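Local coordinates for putative uncharacterized protein (Enterobacter cloacae, PDB 4HFK), which is the immunity protein Tai4, which binds the type VI secretion amidase effector Tae4 and inhibits it, at the interface of chains A and B. Coordinates in Å, arbitrary orientation; residue numbers count along the deposited sequence, not the author numbering. Chains: chain A/B, Putative uncharacterized protein.

The interface of chains A and B. Residues chain A 65, 68, 70, 82, 85-86, 89; chain B 2-4.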
loop_
_atom_site.group_PDB
_atom_site.type_symbol
_atom_site.label_atom_id
_atom_site.label_comp_id
_atom_site.label_asym_id
_atom_site.label_seq_id
_atom_site.Cartn_x
_atom_site.Cartn_y
_atom_site.Cartn_z
ATOM N N LEU A 65 -12.904 10.736 2.249
ATOM C CA LEU A 65 -13.185 9.330 1.951
ATOM C C LEU A 65 -12.819 8.389 3.107
ATOM O O LEU A 65 -13.479 7.366 3.311
ATOM C CB LEU A 65 -12.496 8.892 0.651
ATOM C CG LEU A 65 -13.103 9.413 -0.656
ATOM C CD1 LEU A 65 -12.369 8.852 -1.870
ATOM C CD2 LEU A 65 -14.575 9.071 -0.748
ATOM N N GLN A 68 -15.478 6.964 5.414
ATOM C CA GLN A 68 -16.317 5.832 5.032
ATOM C C GLN A 68 -15.914 4.611 5.854
ATOM O O GLN A 68 -14.721 4.345 6.039
ATOM C CB GLN A 68 -16.161 5.527 3.544
ATOM C CG GLN A 68 -16.940 6.448 2.626
ATOM C CD GLN A 68 -17.709 5.665 1.582
ATOM O OE1 GLN A 68 -17.170 4.750 0.959
ATOM N NE2 GLN A 68 -18.983 5.999 1.404
ATOM N N VAL A 70 -15.802 0.572 6.287
ATOM C CA VAL A 70 -15.922 -0.704 5.592
ATOM C C VAL A 70 -15.599 -1.833 6.555
ATOM O O VAL A 70 -15.042 -1.598 7.638
ATOM C CB VAL A 70 -15.018 -0.776 4.346
ATOM C CG1 VAL A 70 -15.468 0.242 3.313
ATOM C CG2 VAL A 70 -13.557 -0.553 4.732
ATOM N N LYS A 82 -8.900 -0.093 2.400
ATOM C CA LYS A 82 -9.544 1.190 2.083
ATOM C C LYS A 82 -8.569 2.198 1.461
ATOM O O LYS A 82 -8.931 2.929 0.534
ATOM C CB LYS A 82 -10.216 1.806 3.324
ATOM C CG LYS A 82 -11.051 3.059 3.011
ATOM C CD LYS A 82 -11.435 3.861 4.260
ATOM C CE LYS A 82 -11.904 2.979 5.402
ATOM N NZ LYS A 82 -12.005 3.746 6.688
ATOM N N LEU A 85 -8.536 1.440 -2.084
ATOM C CA LEU A 85 -9.810 1.803 -2.713
ATOM C C LEU A 85 -9.847 3.300 -2.966
ATOM O O LEU A 85 -10.279 3.753 -4.031
ATOM C CB LEU A 85 -10.999 1.378 -1.846
ATOM C CG LEU A 85 -11.103 -0.127 -1.583
ATOM C CD1 LEU A 85 -12.405 -0.461 -0.882
ATOM C CD2 LEU A 85 -10.987 -0.930 -2.880
ATOM N N ILE A 86 -9.373 4.067 -1.987
ATOM C CA ILE A 86 -9.347 5.520 -2.098
ATOM C C ILE A 86 -8.417 5.975 -3.223
ATOM O O ILE A 86 -8.782 6.847 -4.018
ATOM C CB ILE A 86 -8.941 6.177 -0.748
ATOM C CG1 ILE A 86 -10.100 6.061 0.249
ATOM C CG2 ILE A 86 -8.561 7.640 -0.945
ATOM C CD1 ILE A 86 -9.761 6.493 1.693
ATOM N N SER A 89 -10.160 5.583 -6.522
ATOM C CA SER A 89 -11.548 6.025 -6.567
ATOM C C SER A 89 -11.792 7.062 -7.659
ATOM O O SER A 89 -10.858 7.746 -8.104
ATOM C CB SER A 89 -11.967 6.612 -5.215
ATOM O OG SER A 89 -11.334 7.865 -5.001
ATOM N N THR B 2 -18.039 7.500 -3.127
ATOM C CA THR B 2 -18.178 6.046 -3.233
ATOM C C THR B 2 -16.839 5.404 -3.598
ATOM O O THR B 2 -16.112 5.905 -4.457
ATOM C CB THR B 2 -19.281 5.645 -4.247
ATOM O OG1 THR B 2 -20.499 5.364 -3.544
ATOM C CG2 THR B 2 -18.880 4.412 -5.040
ATOM N N LEU B 3 -16.504 4.314 -2.916
ATOM C CA LEU B 3 -15.271 3.584 -3.182
ATOM C C LEU B 3 -15.515 2.503 -4.236
ATOM O O LEU B 3 -16.583 1.904 -4.264
ATOM C CB LEU B 3 -14.767 2.949 -1.888
ATOM C CG LEU B 3 -14.530 3.955 -0.759
ATOM C CD1 LEU B 3 -14.117 3.262 0.520
ATOM C CD2 LEU B 3 -13.479 4.968 -1.178
ATOM N N PRO B 4 -14.512 2.226 -5.083
ATOM C CA PRO B 4 -14.667 1.177 -6.099
ATOM C C PRO B 4 -14.735 -0.220 -5.480
ATOM O O PRO B 4 -14.118 -0.462 -4.439
ATOM C CB PRO B 4 -13.378 1.302 -6.916
ATOM C CG PRO B 4 -12.362 1.806 -5.916
ATOM C CD PRO B 4 -13.143 2.781 -5.068
#
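The CG-CD edge of the B:Pro4 ring points at the carbonyl O of A:Leu85, with CD 3.2 Å from it; the side chain of A:Leu85 lies obliquely over one face, and A:Ser89 sits toward the other. Beyond the ring, the branch tip CD2 of A:Leu85 comes within 3.5 Å of the carbonyl O of B:Pro4. A:Gln68 presents the OE1 tip of its flat amide, not a face, to CG and CD1 of B:Leu3, although this side chain is poorly ordered and its exact position is doubtful.

B:Leu3 enters chain A as the main apolar plug, between A:Gln68 and A:Leu85, whose CB packs on its CB at 4.1 Å. With CG anti to its carbonyl carbon (chi1 -57°), it sends both methyls inward: CD2 reaches CG1 of A:Ile86 at 3.8 Å and also touches CD1 of A:Leu65, while CD1 rests against CG in the aliphatic part of A:Lys82. The lysine bends at chi3 (-44°), and its NZ hydrogen-bonds the backbone O of A:Gln68 at 2.9 Å, almost in line with the C=O, tying the pocket wall together. A:Ser89 OG likewise bonds O of A:Ile86. No hydrogen bond crosses the patch, so the grip rests on apolar packing.

The pocket is formed by the end of helix 52-66, the following loop, helix 79-87 and the start of the loop after it, and receives the extended N-terminal segment of the other copy; the two-fold symmetry repeats this arm exchange, consistent with a Tai4 dimer.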